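Conjugal transfer protein TRWB (Escherichia coli, PDB 1E9R) couples DNA processing to DNA export in bacterial conjugation, probably as a hexameric, ring-helicase-like P-loop ATPase that drives transfer between cells. Local coordinates at residues G63-V68 and P401-A405; R232-E236 and S269-P274; E275-L281 and K306-R310. All coordinates share one frame; numbering follows the deposited sequence.

Contact 1: G63-V68 and P401-A405. With SO4 (sulfate ion), chain I.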
loop_
_atom_site.group_PDB
_atom_site.type_symbol
_atom_site.label_atom_id
_atom_site.label_comp_id
_atom_site.label_asym_id
_atom_site.label_seq_id
_atom_site.Cartn_x
_atom_site.Cartn_y
_atom_site.Cartn_z
ATOM N N GLY B 63 4.827 -18.836 26.465
ATOM C CA GLY B 63 5.454 -19.960 27.133
ATOM C C GLY B 63 6.968 -20.025 27.090
ATOM O O GLY B 63 7.552 -20.902 27.713
ATOM N N THR B 64 7.615 -19.109 26.378
ATOM C CA THR B 64 9.068 -19.131 26.296
ATOM C C THR B 64 9.782 -18.732 27.592
ATOM O O THR B 64 10.978 -18.971 27.732
ATOM C CB THR B 64 9.579 -18.246 25.140
ATOM O OG1 THR B 64 9.023 -16.931 25.243
ATOM C CG2 THR B 64 9.185 -18.851 23.814
ATOM N N GLY B 65 9.060 -18.124 28.530
ATOM C CA GLY B 65 9.667 -17.734 29.797
ATOM C C GLY B 65 9.815 -16.249 30.125
ATOM O O GLY B 65 10.553 -15.896 31.048
ATOM N N LYS B 66 9.120 -15.377 29.397
ATOM C CA LYS B 66 9.211 -13.936 29.633
ATOM C C LYS B 66 8.889 -13.534 31.076
ATOM O O LYS B 66 9.589 -12.710 31.676
ATOM C CB LYS B 66 8.269 -13.183 28.679
ATOM C CG LYS B 66 8.570 -13.374 27.197
ATOM C CD LYS B 66 7.681 -12.495 26.325
ATOM C CE LYS B 66 6.224 -12.911 26.407
ATOM N NZ LYS B 66 5.980 -14.234 25.800
ATOM N N SER B 67 7.822 -14.111 31.626
ATOM C CA SER B 67 7.396 -13.809 32.990
ATOM C C SER B 67 8.442 -14.266 33.996
ATOM O O SER B 67 8.697 -13.582 34.991
ATOM C CB SER B 67 6.054 -14.485 33.297
ATOM O OG SER B 67 6.163 -15.901 33.236
ATOM N N VAL B 68 9.042 -15.426 33.743
ATOM C CA VAL B 68 10.070 -15.939 34.640
ATOM C C VAL B 68 11.215 -14.939 34.675
ATOM O O VAL B 68 11.692 -14.577 35.746
ATOM C CB VAL B 68 10.624 -17.302 34.171
ATOM C CG1 VAL B 68 11.823 -17.691 35.017
ATOM C CG2 VAL B 68 9.550 -18.368 34.276
ATOM N N PRO B 401 14.946 -24.457 22.976
ATOM C CA PRO B 401 14.110 -25.106 23.997
ATOM C C PRO B 401 13.561 -23.992 24.881
ATOM O O PRO B 401 14.155 -22.913 24.962
ATOM C CB PRO B 401 15.092 -26.023 24.724
ATOM C CG PRO B 401 16.409 -25.317 24.566
ATOM C CD PRO B 401 16.364 -24.836 23.128
ATOM N N ASP B 402 12.427 -24.223 25.526
ATOM C CA ASP B 402 11.866 -23.170 26.359
ATOM C C ASP B 402 12.741 -22.891 27.574
ATOM O O ASP B 402 13.531 -23.734 27.989
ATOM C CB ASP B 402 10.426 -23.521 26.756
ATOM C CG ASP B 402 9.416 -23.154 25.660
ATOM O OD1 ASP B 402 9.711 -23.392 24.463
ATOM O OD2 ASP B 402 8.326 -22.629 25.988
ATOM N N LEU B 403 12.609 -21.691 28.128
ATOM C CA LEU B 403 13.405 -21.276 29.272
ATOM C C LEU B 403 14.865 -21.134 28.873
ATOM O O LEU B 403 15.769 -21.388 29.656
ATOM C CB LEU B 403 13.267 -22.270 30.418
ATOM C CG LEU B 403 11.916 -22.217 31.126
ATOM C CD1 LEU B 403 11.888 -23.275 32.214
ATOM C CD2 LEU B 403 11.690 -20.828 31.707
ATOM N N THR B 404 15.081 -20.740 27.630
ATOM C CA THR B 404 16.419 -20.507 27.119
ATOM C C THR B 404 16.376 -19.122 26.469
ATOM O O THR B 404 15.433 -18.789 25.733
ATOM C CB THR B 404 16.819 -21.558 26.086
ATOM O OG1 THR B 404 16.630 -22.857 26.650
ATOM C CG2 THR B 404 18.280 -21.386 25.699
ATOM N N ALA B 405 17.388 -18.309 26.749
ATOM C CA ALA B 405 17.419 -16.960 26.210
ATOM C C ALA B 405 18.762 -16.492 25.692
ATOM O O ALA B 405 19.816 -16.926 26.147
ATOM C CB ALA B 405 16.926 -15.979 27.266
HETATM S S SO4 I . 5.872 -16.597 28.873
HETATM O O1 SO4 I . 6.456 -17.929 29.070
HETATM O O2 SO4 I . 6.118 -15.795 30.087
HETATM O O3 SO4 I . 6.495 -15.953 27.698
HETATM O O4 SO4 I . 4.424 -16.739 28.651
#
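A backbone hydrogen bond and a small apolar touch tie T64, G65 and V68 of a Walker A-like P-loop to D402 and L403, just before strand 404-408. Segment 63-68 has the sequence and shape of that loop and leads into helix 66-79, while segment 401-405 turns into a strand of the large mixed sheet. The direct link is L403 N to T64 O at 3.2 Å, bent to 149° at the hydrogen. Next to it, one branch of L403 does the apolar work. Its CD2 reaches G65 CA at 4.2 Å and also V68 CG2 at 4.2 Å, the leucine and valine side chains crossing at about a right angle. A side chain on G65 would press tightly on this same methyl, and at its backbone angles would also crowd T64 O. D402 lies beside the G63-T64 backbone, and its OD2 is salt-bridged to R54 of the second subunit, so the contact sits at a subunit interface. The loop also wraps a sulfate, consistent with a phosphate site. G63 N gives a hydrogen bond to O4 of the sulfate at 3.1 Å, and G65 N, at the N-cap of the helix, one to O1 at 2.7 Å. S67 N meets sulfate O2 at 2.8 Å and nearly straight, 171°. K66 curls back beside the sulfate, its chain bent at chi3 (-67°) and chi4 round O3, which also takes the K66 backbone N-H. That curl sets K66 NZ 2.6 Å from O3, with G60 O as its second acceptor.

Contact 2: R232-E236 and S269-P274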
loop_
_atom_site.group_PDB
_atom_site.type_symbol
_atom_site.label_atom_id
_atom_site.label_comp_id
_atom_site.label_asym_id
_atom_site.label_seq_id
_atom_site.Cartn_x
_atom_site.Cartn_y
_atom_site.Cartn_z
ATOM N N ARG B 232 1.423 10.765 41.171
ATOM C CA ARG B 232 2.478 11.777 41.147
ATOM C C ARG B 232 3.094 11.937 42.528
ATOM O O ARG B 232 4.319 11.947 42.684
ATOM C CB ARG B 232 1.922 13.128 40.701
ATOM C CG ARG B 232 1.405 13.134 39.297
ATOM C CD ARG B 232 1.000 14.523 38.866
ATOM N NE ARG B 232 2.138 15.407 38.676
ATOM C CZ ARG B 232 2.036 16.631 38.172
ATOM N NH1 ARG B 232 0.850 17.101 37.816
ATOM N NH2 ARG B 232 3.118 17.382 38.013
ATOM N N SER B 233 2.230 12.083 43.528
ATOM C CA SER B 233 2.667 12.243 44.909
ATOM C C SER B 233 3.381 10.976 45.369
ATOM O O SER B 233 4.380 11.045 46.082
ATOM C CB SER B 233 1.467 12.525 45.811
ATOM O OG SER B 233 0.828 13.734 45.438
ATOM N N TRP B 234 2.867 9.822 44.962
ATOM C CA TRP B 234 3.476 8.558 45.322
ATOM C C TRP B 234 4.915 8.484 44.784
ATOM O O TRP B 234 5.837 8.059 45.484
ATOM C CB TRP B 234 2.658 7.407 44.745
ATOM C CG TRP B 234 3.276 6.070 44.978
ATOM C CD1 TRP B 234 3.287 5.364 46.145
ATOM C CD2 TRP B 234 4.012 5.286 44.028
ATOM N NE1 TRP B 234 3.984 4.190 45.985
ATOM C CE2 TRP B 234 4.440 4.114 44.695
ATOM C CE3 TRP B 234 4.354 5.458 42.678
ATOM C CZ2 TRP B 234 5.194 3.117 44.057
ATOM C CZ3 TRP B 234 5.107 4.465 42.041
ATOM C CH2 TRP B 234 5.517 3.310 42.735
ATOM N N LEU B 235 5.108 8.892 43.536
ATOM C CA LEU B 235 6.437 8.849 42.939
ATOM C C LEU B 235 7.414 9.704 43.717
ATOM O O LEU B 235 8.575 9.338 43.896
ATOM C CB LEU B 235 6.388 9.325 41.486
ATOM C CG LEU B 235 5.757 8.350 40.490
ATOM C CD1 LEU B 235 5.627 9.012 39.130
ATOM C CD2 LEU B 235 6.606 7.103 40.399
ATOM N N GLU B 236 6.931 10.842 44.188
ATOM C CA GLU B 236 7.761 11.773 44.931
ATOM C C GLU B 236 8.044 11.318 46.350
ATOM O O GLU B 236 9.033 11.730 46.945
ATOM C CB GLU B 236 7.090 13.143 44.962
ATOM C CG GLU B 236 6.804 13.697 43.582
ATOM C CD GLU B 236 6.095 15.032 43.627
ATOM O OE1 GLU B 236 4.984 15.090 44.209
ATOM O OE2 GLU B 236 6.649 16.014 43.078
ATOM N N SER B 269 4.424 11.565 34.382
ATOM C CA SER B 269 4.745 12.108 35.690
ATOM C C SER B 269 6.215 12.122 36.083
ATOM O O SER B 269 6.669 13.092 36.685
ATOM C CB SER B 269 3.913 11.392 36.755
ATOM O OG SER B 269 2.539 11.697 36.579
ATOM N N ILE B 270 6.964 11.071 35.749
ATOM C CA ILE B 270 8.379 11.043 36.113
ATOM C C ILE B 270 9.144 12.209 35.492
ATOM O O ILE B 270 10.161 12.642 36.023
ATOM C CB ILE B 270 9.058 9.755 35.666
ATOM C CG1 ILE B 270 9.032 9.684 34.145
ATOM C CG2 ILE B 270 8.378 8.547 36.304
ATOM C CD1 ILE B 270 10.018 8.713 33.579
ATOM N N LEU B 271 8.649 12.711 34.367
ATOM C CA LEU B 271 9.281 13.825 33.672
ATOM C C LEU B 271 9.125 15.109 34.459
ATOM O O LEU B 271 9.752 16.125 34.144
ATOM C CB LEU B 271 8.649 14.000 32.294
ATOM C CG LEU B 271 9.303 13.341 31.085
ATOM C CD1 LEU B 271 9.762 11.950 31.416
ATOM C CD2 LEU B 271 8.306 13.342 29.943
ATOM N N SER B 272 8.275 15.061 35.477
ATOM C CA SER B 272 8.016 16.224 36.316
ATOM C C SER B 272 8.690 16.103 37.675
ATOM O O SER B 272 8.687 17.054 38.455
ATOM C CB SER B 272 6.507 16.418 36.515
ATOM O OG SER B 272 5.896 16.993 35.378
ATOM N N LEU B 273 9.260 14.935 37.958
ATOM C CA LEU B 273 9.928 14.707 39.237
ATOM C C LEU B 273 11.149 15.592 39.409
ATOM O O LEU B 273 11.898 15.824 38.459
ATOM C CB LEU B 273 10.367 13.249 39.369
ATOM C CG LEU B 273 9.257 12.223 39.551
ATOM C CD1 LEU B 273 9.857 10.847 39.638
ATOM C CD2 LEU B 273 8.472 12.535 40.801
ATOM N N PRO B 274 11.365 16.099 40.633
ATOM C CA PRO B 274 12.522 16.956 40.891
ATOM C C PRO B 274 13.812 16.159 40.703
ATOM O O PRO B 274 13.849 14.942 40.928
ATOM C CB PRO B 274 12.306 17.402 42.335
ATOM C CG PRO B 274 11.591 16.232 42.940
ATOM C CD PRO B 274 10.584 15.887 41.864
#
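R232, L235 and E236 present one side of helix 231-236, which precedes strand 243-247, to the loop that closes a beta-alpha-beta crossover of the P-loop domain: segment 269-274 takes the chain from helix 252-269 toward strand 281-285. The two sides meet by van der Waals contact. L235 points across, and its CD1 touches both S269 CB (3.8 Å) and I270 CG2 (4.0 Å), the isoleucine being crossed at a slant. L273 adds a single methyl: CD2 rests on L235 CB at 3.9 Å and presses closer on E236 CG, 3.4 Å away. From there E236 runs out extended, its side chain crossing that of P274 at about a right angle. R232 lies alongside S269, with CG 3.3 Å from S269 OG, a hydroxyl already bonded to V265 O. A bend at chi3 (71°) then swings the guanidinium over toward S272. Its NH1 holds D126 and E120 O, while E236 OE1 is salt-bridged to R122. An alanine in place of R232 would probably leave D126 without its salt-bridge partner and open a gap beside S269 and S272. S272 is turned toward the helix, and its OG is hydrogen-bonded to D250 of the third subunit. S272 CB lies oblique to the R232 guanidinium, 3.8 Å from R232 NH2.

Contact 3: E275-L281 and K306-R310; sequences EEPKRRL and KAGLR
Two neighbouring parallel strands of the central sheet, 281-285 and 309-315, begin here, with L281 and L309 paired in a parallel beta bridge. L281 N gives G308 O an almost linear hydrogen bond (2.8 Å, 175°), and R310 N returns one to L281 O at 2.9 Å. G308 O is gripped twice: R310 NH1 reaches it at 3.1 Å from the opposite face of the carbonyl plane. G308 itself leaves room for R279 O, which lies 3.3 Å from its CA in a CA-H...O contact; a CB would clash there. R279, its CG anti to the backbone N (chi1 -173°), carries its guanidinium past A307, whose O lies at the group's edge, and NH2 bonds P274 O. R280 lays CD over one face of the R310 guanidinium, 3.2 Å above the plane and offset toward the edge of the group, and the two guanidinium planes stand 86° apart. At the exposed end of the contact, E275 OE2 and K306 NZ form a salt bridge at 3.3 Å. R280 NE and R310 NH2 come within 4.4 Å of each other, a like-charge proximity that the salt bridge from R310 NE to E52 probably offsets.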
loop_
_atom_site.group_PDB
_atom_site.type_symbol
_atom_site.label_atom_id
_atom_site.label_comp_id
_atom_site.label_asym_id
_atom_site.label_seq_id
_atom_site.Cartn_x
_atom_site.Cartn_y
_atom_site.Cartn_z
ATOM N N GLU B 275 14.862 16.848 40.279
ATOM C CA GLU B 275 16.144 16.210 40.044
ATOM C C GLU B 275 16.727 15.491 41.265
ATOM O O GLU B 275 17.080 16.119 42.265
ATOM C CB GLU B 275 17.136 17.245 39.509
ATOM C CG GLU B 275 17.458 17.056 38.037
ATOM C CD GLU B 275 18.352 15.849 37.802
ATOM O OE1 GLU B 275 18.086 14.780 38.402
ATOM O OE2 GLU B 275 19.320 15.970 37.017
ATOM N N GLU B 276 16.803 14.163 41.173
ATOM C CA GLU B 276 17.357 13.324 42.235
ATOM C C GLU B 276 18.299 12.312 41.610
ATOM O O GLU B 276 17.880 11.232 41.192
ATOM C CB GLU B 276 16.263 12.567 42.999
ATOM C CG GLU B 276 15.439 13.413 43.960
ATOM C CD GLU B 276 16.295 14.330 44.813
ATOM O OE1 GLU B 276 17.347 13.869 45.314
ATOM O OE2 GLU B 276 15.910 15.510 44.985
ATOM N N PRO B 277 19.595 12.651 41.542
ATOM C CA PRO B 277 20.625 11.785 40.964
ATOM C C PRO B 277 20.644 10.328 41.464
ATOM O O PRO B 277 21.070 9.427 40.732
ATOM C CB PRO B 277 21.920 12.535 41.297
ATOM C CG PRO B 277 21.498 13.969 41.247
ATOM C CD PRO B 277 20.185 13.924 42.003
ATOM N N LYS B 278 20.169 10.087 42.686
ATOM C CA LYS B 278 20.191 8.734 43.245
ATOM C C LYS B 278 18.908 7.921 43.054
ATOM O O LYS B 278 18.861 6.739 43.408
ATOM C CB LYS B 278 20.522 8.785 44.742
ATOM C CG LYS B 278 21.720 9.657 45.125
ATOM C CD LYS B 278 22.422 9.122 46.374
ATOM C CE LYS B 278 21.436 8.678 47.452
ATOM N NZ LYS B 278 22.113 7.988 48.589
ATOM N N ARG B 279 17.875 8.545 42.494
ATOM C CA ARG B 279 16.598 7.867 42.284
ATOM C C ARG B 279 16.645 6.757 41.232
ATOM O O ARG B 279 17.166 6.948 40.132
ATOM C CB ARG B 279 15.532 8.883 41.885
ATOM C CG ARG B 279 14.137 8.301 41.809
ATOM C CD ARG B 279 13.164 9.222 41.073
ATOM N NE ARG B 279 12.857 10.464 41.781
ATOM C CZ ARG B 279 13.262 11.674 41.396
ATOM N NH1 ARG B 279 14.002 11.824 40.304
ATOM N NH2 ARG B 279 12.919 12.741 42.102
ATOM N N ARG B 280 16.101 5.596 41.586
ATOM C CA ARG B 280 16.033 4.448 40.679
ATOM C C ARG B 280 14.604 3.905 40.711
ATOM O O ARG B 280 14.157 3.379 41.739
ATOM C CB ARG B 280 16.986 3.329 41.106
ATOM C CG ARG B 280 18.463 3.604 40.927
ATOM C CD ARG B 280 19.183 2.277 40.738
ATOM N NE ARG B 280 19.996 1.819 41.868
ATOM C CZ ARG B 280 19.619 1.798 43.147
ATOM N NH1 ARG B 280 18.432 2.248 43.520
ATOM N NH2 ARG B 280 20.454 1.344 44.071
ATOM N N LEU B 281 13.894 4.031 39.589
ATOM C CA LEU B 281 12.515 3.559 39.502
ATOM C C LEU B 281 12.295 2.630 38.308
ATOM O O LEU B 281 12.532 3.006 37.160
ATOM C CB LEU B 281 11.564 4.753 39.392
ATOM C CG LEU B 281 10.085 4.623 39.815
ATOM C CD1 LEU B 281 9.210 5.239 38.734
ATOM C CD2 LEU B 281 9.687 3.177 40.032
ATOM N N LYS B 306 17.302 11.019 33.661
ATOM C CA LYS B 306 17.537 11.944 34.759
ATOM C C LYS B 306 16.640 11.582 35.938
ATOM O O LYS B 306 16.975 11.843 37.093
ATOM C CB LYS B 306 17.254 13.376 34.307
ATOM C CG LYS B 306 18.473 14.301 34.292
ATOM C CD LYS B 306 19.624 13.748 33.445
ATOM C CE LYS B 306 20.662 14.829 33.143
ATOM N NZ LYS B 306 21.163 15.525 34.367
ATOM N N ALA B 307 15.494 10.977 35.646
ATOM C CA ALA B 307 14.566 10.582 36.696
ATOM C C ALA B 307 14.920 9.201 37.218
ATOM O O ALA B 307 14.407 8.782 38.246
ATOM C CB ALA B 307 13.139 10.585 36.177
ATOM N N GLY B 308 15.797 8.494 36.509
ATOM C CA GLY B 308 16.207 7.171 36.947
ATOM C C GLY B 308 15.218 6.100 36.555
ATOM O O GLY B 308 15.079 5.094 37.245
ATOM N N LEU B 309 14.537 6.321 35.435
ATOM C CA LEU B 309 13.539 5.384 34.927
ATOM C C LEU B 309 14.205 4.235 34.196
ATOM O O LEU B 309 15.045 4.444 33.310
ATOM C CB LEU B 309 12.580 6.100 33.972
ATOM C CG LEU B 309 11.176 5.546 33.688
ATOM C CD1 LEU B 309 11.033 5.306 32.191
ATOM C CD2 LEU B 309 10.910 4.279 34.490
ATOM N N ARG B 310 13.818 3.024 34.587
ATOM C CA ARG B 310 14.338 1.795 34.013
ATOM C C ARG B 310 13.132 0.972 33.615
ATOM O O ARG B 310 12.389 0.504 34.479
ATOM C CB ARG B 310 15.159 1.031 35.049
ATOM C CG ARG B 310 16.364 1.801 35.550
ATOM C CD ARG B 310 16.729 1.380 36.962
ATOM N NE ARG B 310 18.133 1.637 37.271
ATOM C CZ ARG B 310 18.688 2.842 37.343
ATOM N NH1 ARG B 310 17.958 3.935 37.137
ATOM N NH2 ARG B 310 19.983 2.947 37.632
#

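Overall arrangement
All three contacts are partly buried, in two regions. Contacts 2 and 3 follow one another along the chain, have centres 10 Å apart and share apolar packing: L235 CD2 meets L281 CD1, and I270 CD1 meets L309 CG. Contact 1 stands alone, its centre about 34 Å from contact 2's and 30 Å from contact 3's, though it reaches the same sheet as contact 3. Contact 1 turns backbone amides to an anion, while D402 meets the second subunit; contact 2 packs aliphatic groups with charged ends paired outside, near the third; contact 3 joins buried strand pairing at L281 and L309 to charged groups and an exposed E275-K306 salt bridge, and touches no other chain.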